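Local coordinates for catalytic domain of the nuclear inclusion protein A (nia) (Tobacco etch virus, PDB 1LVM) that acts as a chymotrypsin-like cysteine protease of the virus, probably cleaving the viral polyprotein at specific sequences, at residues L119-F124 and S130-D135. The protein carries 1 engineered substitution. Residues are numbered along the deposited sequence; the frame is centred on the assembly and turned at random.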
ATOM      1  N   LEU A 119      10.994   2.458  -1.827  1.00 14.72           N
ATOM      2  CA  LEU A 119       9.614   2.843  -1.844  1.00 16.09           C
ATOM      3  C   LEU A 119       9.304   3.425  -3.206  1.00 15.36           C
ATOM      4  O   LEU A 119       9.967   4.349  -3.674  1.00 14.30           O
ATOM      5  CB  LEU A 119       9.356   3.891  -0.766  1.00 11.73           C
ATOM      6  CG  LEU A 119       7.901   4.364  -0.590  1.00 18.90           C
ATOM      7  CD1 LEU A 119       7.104   3.277   0.039  1.00 20.69           C
ATOM      8  CD2 LEU A 119       7.836   5.566   0.314  1.00 29.86           C
ATOM      9  N   VAL A 120       8.226   2.932  -3.800  1.00 17.96           N
ATOM     10  CA  VAL A 120       7.821   3.348  -5.140  1.00 12.28           C
ATOM     11  C   VAL A 120       6.524   4.061  -5.139  1.00 18.59           C
ATOM     12  O   VAL A 120       5.605   3.636  -4.450  1.00 15.54           O
ATOM     13  CB  VAL A 120       7.742   2.097  -6.070  1.00 12.62           C
ATOM     14  CG1 VAL A 120       7.174   2.521  -7.543  1.00 15.45           C
ATOM     15  CG2 VAL A 120       9.201   1.553  -6.199  1.00 12.08           C
ATOM     16  N   THR A 121       6.452   5.180  -5.856  1.00 15.27           N
ATOM     17  CA  THR A 121       5.222   5.897  -5.923  1.00 18.82           C
ATOM     18  C   THR A 121       4.985   6.405  -7.335  1.00 16.57           C
ATOM     19  O   THR A 121       5.743   6.124  -8.239  1.00 16.74           O
ATOM     20  CB  THR A 121       5.203   7.052  -4.876  1.00 24.89           C
ATOM     21  OG1 THR A 121       6.173   8.069  -5.177  1.00 23.22           O
ATOM     22  CG2 THR A 121       5.530   6.496  -3.498  1.00 30.67           C
ATOM     23  N   THR A 122       3.911   7.175  -7.500  1.00 19.84           N
ATOM     24  CA  THR A 122       3.543   7.719  -8.791  1.00 18.88           C
ATOM     25  C   THR A 122       3.113   9.177  -8.490  1.00 26.58           C
ATOM     26  O   THR A 122       2.413   9.446  -7.498  1.00 35.99           O
ATOM     27  CB  THR A 122       2.303   6.968  -9.413  1.00 19.58           C
ATOM     28  OG1 THR A 122       2.621   5.579  -9.564  1.00 40.54           O
ATOM     29  CG2 THR A 122       2.008   7.482 -10.813  1.00 15.91           C
ATOM     30  N   ASN A 123       3.530  10.072  -9.346  1.00 28.82           N
ATOM     31  CA  ASN A 123       3.158  11.466  -9.223  1.00 78.21           C
ATOM     32  C   ASN A 123       1.989  11.731 -10.187  1.00 49.29           C
ATOM     33  O   ASN A 123       2.133  11.639 -11.441  1.00 36.50           O
ATOM     34  CB  ASN A 123       4.339  12.374  -9.571  1.00 93.94           C
ATOM     35  CG  ASN A 123       4.079  13.830  -9.213  1.00 93.68           C
ATOM     36  OD1 ASN A 123       2.992  14.182  -8.780  1.00 44.79           O
ATOM     37  ND2 ASN A 123       5.077  14.675  -9.394  1.00 38.02           N
ATOM     38  N   PHE A 124       0.839  12.068  -9.586  1.00 39.38           N
ATOM     39  CA  PHE A 124      -0.397  12.365 -10.314  1.00 61.06           C
ATOM     40  C   PHE A 124      -0.618  13.849 -10.615  1.00 93.94           C
ATOM     41  O   PHE A 124      -1.418  14.200 -11.502  1.00 54.70           O
ATOM     42  CB  PHE A 124      -1.590  11.825  -9.539  1.00 30.17           C
ATOM     43  CG  PHE A 124      -1.726  10.352  -9.630  1.00 26.29           C
ATOM     44  CD1 PHE A 124      -2.099   9.767 -10.848  1.00 33.87           C
ATOM     45  CD2 PHE A 124      -1.527   9.534  -8.510  1.00 25.63           C
ATOM     46  CE1 PHE A 124      -2.301   8.389 -10.972  1.00 31.68           C
ATOM     47  CE2 PHE A 124      -1.717   8.128  -8.632  1.00 19.68           C
ATOM     48  CZ  PHE A 124      -2.119   7.565  -9.869  1.00 17.58           C
ATOM     49  N   SER A 130       3.734  10.222 -13.313  1.00 24.75           N
ATOM     50  CA  SER A 130       5.117   9.802 -13.414  1.00 25.91           C
ATOM     51  C   SER A 130       5.579   8.965 -12.192  1.00 36.92           C
ATOM     52  O   SER A 130       5.278   9.310 -11.039  1.00 32.71           O
ATOM     53  CB  SER A 130       5.991  11.031 -13.488  1.00 30.44           C
ATOM     54  OG  SER A 130       5.577  11.848 -12.423  1.00 43.83           O
ATOM     55  N   SER A 131       6.295   7.877 -12.479  1.00 30.00           N
ATOM     56  CA  SER A 131       6.867   6.988 -11.480  1.00 28.30           C
ATOM     57  C   SER A 131       8.010   7.599 -10.650  1.00 42.83           C
ATOM     58  O   SER A 131       8.836   8.324 -11.215  1.00 20.26           O
ATOM     59  CB  SER A 131       7.379   5.784 -12.215  1.00 19.74           C
ATOM     60  OG  SER A 131       8.318   6.174 -13.194  1.00 50.74           O
ATOM     61  N   MET A 132       8.102   7.252  -9.349  1.00 16.96           N
ATOM     62  CA  MET A 132       9.121   7.807  -8.459  1.00 12.88           C
ATOM     63  C   MET A 132       9.667   6.681  -7.606  1.00 17.09           C
ATOM     64  O   MET A 132       8.896   5.810  -7.234  1.00 16.93           O
ATOM     65  CB  MET A 132       8.462   8.889  -7.636  1.00 14.68           C
ATOM     66  CG  MET A 132       7.752   9.896  -8.558  1.00 25.76           C
ATOM     67  SD  MET A 132       6.979  11.291  -7.675  1.00 34.02           S
ATOM     68  CE  MET A 132       8.088  11.781  -6.763  1.00 17.55           C
ATOM     69  N   VAL A 133      10.983   6.687  -7.326  1.00 15.07           N
ATOM     70  CA  VAL A 133      11.623   5.617  -6.556  1.00 12.12           C
ATOM     71  C   VAL A 133      12.532   6.284  -5.563  1.00 14.79           C
ATOM     72  O   VAL A 133      13.241   7.255  -5.874  1.00 18.30           O
ATOM     73  CB  VAL A 133      12.502   4.756  -7.449  1.00 23.05           C
ATOM     74  CG1 VAL A 133      12.851   3.417  -6.732  1.00 21.96           C
ATOM     75  CG2 VAL A 133      11.758   4.449  -8.713  1.00 29.89           C
ATOM     76  N   SER A 134      12.524   5.734  -4.360  1.00 12.51           N
ATOM     77  CA  SER A 134      13.275   6.333  -3.282  1.00 16.20           C
ATOM     78  C   SER A 134      14.627   5.684  -3.187  1.00 14.59           C
ATOM     79  O   SER A 134      14.955   4.745  -3.897  1.00 14.94           O
ATOM     80  CB  SER A 134      12.536   6.099  -1.938  1.00 20.30           C
ATOM     81  OG  SER A 134      12.747   4.747  -1.547  1.00 14.22           O
ATOM     82  N   ASP A 135      15.403   6.187  -2.239  1.00 14.18           N
ATOM     83  CA  ASP A 135      16.675   5.565  -1.994  1.00 19.40           C
ATOM     84  C   ASP A 135      16.344   4.292  -1.217  1.00 20.17           C
ATOM     85  O   ASP A 135      15.226   4.066  -0.798  1.00 17.33           O
ATOM     86  CB  ASP A 135      17.567   6.543  -1.208  1.00 19.39           C
ATOM     87  CG  ASP A 135      19.047   6.170  -1.225  1.00 22.69           C
ATOM     88  OD1 ASP A 135      19.463   5.029  -1.575  1.00 21.77           O
ATOM     89  OD2 ASP A 135      19.827   7.059  -0.834  1.00 32.00           O
TER
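Ser130 and Asn123 open the ladder as a hydrogen-bonded antiparallel pair, and the beta hairpin they belong to illustrates how one rule, the two-residue repeat of antiparallel strands, can be kept by the backbone and then completed by a side chain. Asn123 N donates to Ser130 O, though the modelled separation is so short that its exact length is doubtful, and Ser130 OG sits 3.2 Å from Asn123 CB. Ser131, paired with Thr122 in a non-hydrogen-bonded position, turns to the other face; its OG is bonded to Asn20 OD1 and the Thr122 OG1 to Ser23 O, so helix 20-23, through its first residue Asn20 and its last, Ser23, holds a hydroxyl of each strand. Met132 and Thr121 form the next hydrogen-bonded pair, Thr121 N meeting Met132 O at 2.9 Å with a nearly straight N-H. The return bond, Met132 N to Thr121 O, comes in from above the carbonyl plane, 44° out of it. With CG beside its own backbone N (chi1 -53°) and a bend at chi3, Met132 lays SD 3.4 Å from Asn123 CB, while its CB touches Thr121 OG1. Val133 lies alongside Val120, both pointing the same way, Val133 CG1 4.1 Å from Val120 CG2; the Val120 side chain also packs on Ile22 of helix 20-23 and Val164 of strand 162-165. At Ser134 the backbone N still donates to Leu119 O, but the reciprocal bond is taken over by the hydroxyl: Leu119 N reaches Ser134 OG at 2.9 Å (169°). That hydroxyl, placed between its own N and carbonyl carbon, donates in turn to Asp135 O. One serine oxygen is thus bonded both ways, which fixes the rotation of the hydroxyl and extends the interstrand hydrogen bonding of this C-terminal barrel hairpin past the last regular pair.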